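Local coordinates for protein methylthioribose-1-phosphate isomerase (Saccharomyces cerevisiae, PDB 1W2W) that catalyses the interconversion of methylthioribose-1-phosphate and methylthioribulose-1-phosphate in the methionine salvage pathway, this chain being its N-terminal piece, at residues Y42-K46 and S47-R51. Sequence-based numbering, arbitrary orientation.
Sequences YSVIK and SMQVR. With SO4 (sulfate ion), chain I.
Ser47 has OG between its own backbone N and carbonyl carbon (chi1 76°), which turns the hydroxyl back to Ser43, with Ser43 O 2.9 Å from Ser47 OG. Gln49 has CG anti to its carbonyl carbon (chi1 -71°), and its extended chain lays OE1 beside the same hydroxyl. Ser47 OG lies 3.0 Å from Gln49 OE1, and its one proton can serve either acceptor. A water bridges Ser43 OG and Gln49 OE1. The amide NE2 is held by Asp22. Met48, a selenomethionine here, has positive phi and ends helix 38-46 in a Schellman motif. Its two bonds are Met48 N to Ile45 O at 3.0 Å and a weak one from Gln49 N to Val44 O. Val44 O also takes a nearly straight bond from Val50 N (3.0 Å, 167°). A second water donates to both Ile45 O and Val50 O. On the apolar side, Val44 CG2 meets Val50 CG2 at 3.7 Å. Val44 also touches Val33, and Val50 touches Ala55 and Val59 of helix 53-73. Past the turn, the guanidinium edge of Arg51 grips one sulfate oxygen in plane, with Arg51 NE 2.9 Å from SO4 O3 and a longer bond from NH2. Without the guanidinium, as with an alanine here, that oxygen would probably lose two donors, and Gln23 OE1 and Asn182 O one each. The sulfate probably comes from the crystallisation liquor. Gly52 N and Arg106 NH2 also bond to it. The side chain of Met48 lies about 7 Å from that of Cys181, the predicted transition-state stabiliser. An anion held this way is consistent with a site for the substrate phosphate.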
loop_
_atom_site.group_PDB
_atom_site.type_symbol
_atom_site.label_atom_id
_atom_site.label_comp_id
_atom_site.label_asym_id
_atom_site.label_seq_id
_atom_site.Cartn_x
_atom_site.Cartn_y
_atom_site.Cartn_z
ATOM N N TYR A 42 -11.896 9.995 -24.815
ATOM C CA TYR A 42 -10.958 8.875 -24.812
ATOM C C TYR A 42 -9.730 9.244 -23.995
ATOM O O TYR A 42 -9.257 8.448 -23.184
ATOM C CB TYR A 42 -10.524 8.537 -26.247
ATOM C CG TYR A 42 -9.462 7.464 -26.332
ATOM C CD1 TYR A 42 -9.807 6.128 -26.480
ATOM C CD2 TYR A 42 -8.113 7.792 -26.267
ATOM C CE1 TYR A 42 -8.832 5.139 -26.565
ATOM C CE2 TYR A 42 -7.135 6.819 -26.351
ATOM C CZ TYR A 42 -7.502 5.494 -26.498
ATOM O OH TYR A 42 -6.530 4.524 -26.582
ATOM N N SER A 43 -9.207 10.449 -24.214
ATOM C CA SER A 43 -7.963 10.834 -23.562
ATOM C C SER A 43 -8.101 10.909 -22.047
ATOM O O SER A 43 -7.240 10.394 -21.325
ATOM C CB SER A 43 -7.432 12.158 -24.097
ATOM O OG SER A 43 -6.184 12.457 -23.480
ATOM N N VAL A 44 -9.168 11.534 -21.555
ATOM C CA VAL A 44 -9.284 11.645 -20.096
ATOM C C VAL A 44 -9.589 10.311 -19.419
ATOM O O VAL A 44 -9.227 10.111 -18.260
ATOM C CB VAL A 44 -10.262 12.729 -19.625
ATOM C CG1 VAL A 44 -9.836 14.111 -20.153
ATOM C CG2 VAL A 44 -11.710 12.379 -20.016
ATOM N N ILE A 45 -10.251 9.403 -20.132
ATOM C CA ILE A 45 -10.505 8.074 -19.595
ATOM C C ILE A 45 -9.219 7.243 -19.577
ATOM O O ILE A 45 -8.853 6.653 -18.565
ATOM C CB ILE A 45 -11.611 7.340 -20.379
ATOM C CG1 ILE A 45 -12.962 8.049 -20.206
ATOM C CG2 ILE A 45 -11.709 5.884 -19.913
ATOM C CD1 ILE A 45 -14.023 7.570 -21.234
ATOM N N LYS A 46 -8.523 7.211 -20.705
ATOM C CA LYS A 46 -7.364 6.333 -20.823
ATOM C C LYS A 46 -6.272 6.740 -19.831
ATOM O O LYS A 46 -5.629 5.892 -19.224
ATOM C CB LYS A 46 -6.866 6.361 -22.264
ATOM C CG LYS A 46 -5.531 5.712 -22.514
ATOM C CD LYS A 46 -5.626 4.208 -22.428
ATOM C CE LYS A 46 -4.383 3.564 -23.063
ATOM N NZ LYS A 46 -4.428 2.085 -22.906
ATOM N N SER A 47 -6.094 8.044 -19.666
ATOM C CA SER A 47 -5.091 8.588 -18.761
ATOM C C SER A 47 -5.560 8.625 -17.302
ATOM O O SER A 47 -4.768 8.931 -16.406
ATOM C CB SER A 47 -4.689 9.994 -19.218
ATOM O OG SER A 47 -5.702 10.933 -18.889
HETATM N N MSE A 48 -6.833 8.317 -17.059
HETATM C CA MSE A 48 -7.376 8.316 -15.689
HETATM C C MSE A 48 -7.462 9.703 -15.062
HETATM O O MSE A 48 -7.424 9.880 -13.832
HETATM C CB MSE A 48 -6.642 7.318 -14.795
HETATM C CG MSE A 48 -6.826 5.890 -15.280
HETATM SE SE MSE A 48 -6.029 4.549 -14.103
HETATM C CE MSE A 48 -7.238 4.683 -12.529
ATOM N N GLN A 49 -7.605 10.702 -15.925
ATOM C CA GLN A 49 -7.943 12.033 -15.467
ATOM C C GLN A 49 -9.388 12.057 -14.995
ATOM O O GLN A 49 -9.700 12.737 -14.026
ATOM C CB GLN A 49 -7.745 13.066 -16.570
ATOM C CG GLN A 49 -6.287 13.322 -16.897
ATOM C CD GLN A 49 -6.149 14.221 -18.101
ATOM O OE1 GLN A 49 -6.521 13.825 -19.202
ATOM N NE2 GLN A 49 -5.632 15.431 -17.899
ATOM N N VAL A 50 -10.253 11.309 -15.674
ATOM C CA VAL A 50 -11.544 10.924 -15.107
ATOM C C VAL A 50 -11.451 9.430 -14.833
ATOM O O VAL A 50 -10.983 8.661 -15.683
ATOM C CB VAL A 50 -12.695 11.166 -16.119
ATOM C CG1 VAL A 50 -14.025 10.694 -15.539
ATOM C CG2 VAL A 50 -12.792 12.641 -16.500
ATOM N N ARG A 51 -11.892 8.998 -13.654
ATOM C CA ARG A 51 -11.974 7.567 -13.401
ATOM C C ARG A 51 -13.106 7.302 -12.425
ATOM O O ARG A 51 -13.802 8.235 -12.011
ATOM C CB ARG A 51 -10.635 6.991 -12.917
ATOM C CG ARG A 51 -9.788 7.917 -12.024
ATOM C CD ARG A 51 -10.493 8.342 -10.738
ATOM N NE ARG A 51 -10.988 7.175 -10.006
ATOM C CZ ARG A 51 -11.926 7.201 -9.066
ATOM N NH1 ARG A 51 -12.494 8.345 -8.711
ATOM N NH2 ARG A 51 -12.296 6.065 -8.472
HETATM S S SO4 I . -10.820 3.322 -11.275
HETATM O O1 SO4 I . -11.564 3.820 -12.436
HETATM O O2 SO4 I . -9.684 2.536 -11.760
HETATM O O3 SO4 I . -10.310 4.442 -10.505
HETATM O O4 SO4 I . -11.697 2.469 -10.482
HETATM O O HOH W 1 -6.459 14.484 -21.842
HETATM O O HOH W 2 -10.470 6.242 -16.438
#